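Allophycocyanin beta-18 subunit apoprotein (Chroococcidiopsis thermalis PCC 7203, PDB 6HRK) is an artificial biliprotein derived from a far-red-induced allophycocyanin subunit, binding biliverdin IX alpha and fluorescing in the far-red. Local coordinates at residues S73-R78 with F127-R132. The protein carries 18 engineered substitutions. Sequence-based numbering, arbitrary orientation.
Sequences SVLDER and FDYIAR. Engineered in segment 127-132: I130 (natural residue Val), A131 (natural residue Val).
In this globin-like, all-helical phycobilisome fold, Y129 of helix 125-134 reaches across to E77 in the first turn of helix 77-90, while L75, in the loop leading into that helix, packs against I130. D76, directly between L75 and E77, occupies the N-cap position. The polar link is a single hydrogen bond, Y129 OH donating to E77 OE1 over 2.7 Å. The hydroxyl meets OE1 on its anti side, 19° out of the carboxylate plane, and the carboxylate and the phenol ring are turned 36° against each other. The bond from CA to CB of Y129 already heads for the other segment, and with CG anti to the backbone N (chi1 179°) the ring carries the hydroxyl out to E77. Tyrosine suits the place because its ring offers an apolar edge to L75 while the hydroxyl at its far end donates to E77. Glutamate suits the other end because its extended chain brings OE1 to the ring edge, although its CB does not aim there. A phenylalanine in place of Y129 would probably keep much of the ring packing but leave the E77 carboxylate without this donor and freer to turn. Beside this polar link lies an apolar one: L75 CD1 comes to 3.7 Å from I130 CD1, the two side chains crossing at about a right angle, and the same methyl lies at the edge of the Y129 ring, 4.3 Å from CD2. Leucine is apolar and long enough to reach both. I130 is an engineered residue, and its side chain lies about 7 Å from the bound biliverdin. Beyond the pair of segments, L75 rests on M62 and I130 on F59, both of helix 46-69; I130 also meets I101 of helix 94-115, and L80 of helix 77-90 touches both Y129 and I130.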
loop_
_atom_site.group_PDB
_atom_site.type_symbol
_atom_site.label_atom_id
_atom_site.label_comp_id
_atom_site.label_asym_id
_atom_site.label_seq_id
_atom_site.Cartn_x
_atom_site.Cartn_y
_atom_site.Cartn_z
ATOM N N SER A 73 13.162 -2.527 7.805
ATOM C CA SER A 73 13.832 -1.950 8.984
ATOM C C SER A 73 13.929 -0.423 8.939
ATOM O O SER A 73 13.798 0.242 9.967
ATOM C CB SER A 73 15.241 -2.534 9.130
ATOM O OG SER A 73 15.232 -3.944 8.957
ATOM N N VAL A 74 14.160 0.115 7.742
ATOM C CA VAL A 74 14.222 1.569 7.521
ATOM C C VAL A 74 12.956 2.326 7.945
ATOM O O VAL A 74 13.045 3.471 8.399
ATOM C CB VAL A 74 14.560 1.923 6.047
ATOM C CG1 VAL A 74 15.933 1.376 5.666
ATOM C CG2 VAL A 74 13.470 1.455 5.077
ATOM N N LEU A 75 11.793 1.686 7.808
ATOM C CA LEU A 75 10.513 2.285 8.200
ATOM C C LEU A 75 10.384 2.353 9.723
ATOM O O LEU A 75 10.671 1.379 10.417
ATOM C CB LEU A 75 9.339 1.487 7.618
ATOM C CG LEU A 75 9.270 1.379 6.089
ATOM C CD1 LEU A 75 8.351 0.243 5.668
ATOM C CD2 LEU A 75 8.822 2.692 5.466
ATOM N N ASP A 76 9.950 3.506 10.228
ATOM C CA ASP A 76 9.830 3.741 11.666
ATOM C C ASP A 76 8.544 3.094 12.186
ATOM O O ASP A 76 7.446 3.453 11.751
ATOM C CB ASP A 76 9.832 5.250 11.954
ATOM C CG ASP A 76 10.034 5.579 13.428
ATOM O OD1 ASP A 76 10.728 4.822 14.140
ATOM O OD2 ASP A 76 9.509 6.621 13.873
ATOM N N GLU A 77 8.688 2.140 13.109
ATOM C CA GLU A 77 7.547 1.396 13.658
ATOM C C GLU A 77 6.639 2.267 14.535
ATOM O O GLU A 77 5.432 2.028 14.597
ATOM C CB GLU A 77 8.031 0.166 14.445
ATOM C CG GLU A 77 6.920 -0.786 14.878
ATOM C CD GLU A 77 7.440 -2.135 15.346
ATOM O OE1 GLU A 77 7.774 -2.974 14.483
ATOM O OE2 GLU A 77 7.500 -2.364 16.574
ATOM N N ARG A 78 7.217 3.261 15.212
ATOM C CA ARG A 78 6.438 4.234 15.993
ATOM C C ARG A 78 5.571 5.122 15.104
ATOM O O ARG A 78 4.443 5.451 15.469
ATOM C CB ARG A 78 7.363 5.112 16.842
ATOM N N PHE A 127 5.162 -4.488 2.343
ATOM C CA PHE A 127 3.701 -4.525 2.212
ATOM C C PHE A 127 3.108 -5.307 3.378
ATOM O O PHE A 127 2.177 -4.839 4.031
ATOM C CB PHE A 127 3.269 -5.162 0.885
ATOM C CG PHE A 127 3.606 -4.342 -0.329
ATOM C CD1 PHE A 127 4.846 -4.455 -0.938
ATOM C CD2 PHE A 127 2.675 -3.471 -0.879
ATOM C CE1 PHE A 127 5.163 -3.709 -2.065
ATOM C CE2 PHE A 127 2.979 -2.721 -2.005
ATOM C CZ PHE A 127 4.226 -2.838 -2.598
ATOM N N ASP A 128 3.661 -6.494 3.628
ATOM C CA ASP A 128 3.268 -7.329 4.774
ATOM C C ASP A 128 3.650 -6.727 6.135
ATOM O O ASP A 128 2.974 -6.989 7.132
ATOM C CB ASP A 128 3.878 -8.737 4.663
ATOM C CG ASP A 128 3.301 -9.551 3.511
ATOM O OD1 ASP A 128 2.147 -9.314 3.094
ATOM O OD2 ASP A 128 4.009 -10.459 3.028
ATOM N N TYR A 129 4.728 -5.945 6.182
ATOM C CA TYR A 129 5.170 -5.311 7.427
ATOM C C TYR A 129 4.250 -4.156 7.819
ATOM O O TYR A 129 3.754 -4.109 8.948
ATOM C CB TYR A 129 6.615 -4.816 7.311
ATOM C CG TYR A 129 7.114 -4.124 8.562
ATOM C CD1 TYR A 129 7.299 -4.835 9.746
ATOM C CD2 TYR A 129 7.388 -2.756 8.567
ATOM C CE1 TYR A 129 7.751 -4.205 10.897
ATOM C CE2 TYR A 129 7.843 -2.117 9.711
ATOM C CZ TYR A 129 8.022 -2.845 10.873
ATOM O OH TYR A 129 8.470 -2.212 12.009
ATOM N N ILE A 130 4.030 -3.235 6.883
ATOM C CA ILE A 130 3.132 -2.092 7.100
ATOM C C ILE A 130 1.697 -2.574 7.364
ATOM O O ILE A 130 1.021 -2.037 8.241
ATOM C CB ILE A 130 3.178 -1.085 5.916
ATOM C CG1 ILE A 130 4.558 -0.410 5.846
ATOM C CG2 ILE A 130 2.099 -0.013 6.054
ATOM C CD1 ILE A 130 4.827 0.335 4.554
ATOM N N ALA A 131 1.251 -3.588 6.620
ATOM C CA ALA A 131 -0.058 -4.214 6.852
ATOM C C ALA A 131 -0.177 -4.853 8.241
ATOM O O ALA A 131 -1.236 -4.774 8.870
ATOM C CB ALA A 131 -0.353 -5.248 5.775
ATOM N N ARG A 132 0.902 -5.479 8.710
ATOM C CA ARG A 132 0.938 -6.105 10.036
ATOM C C ARG A 132 0.849 -5.095 11.177
ATOM O O ARG A 132 0.085 -5.294 12.120
ATOM C CB ARG A 132 2.205 -6.951 10.202
#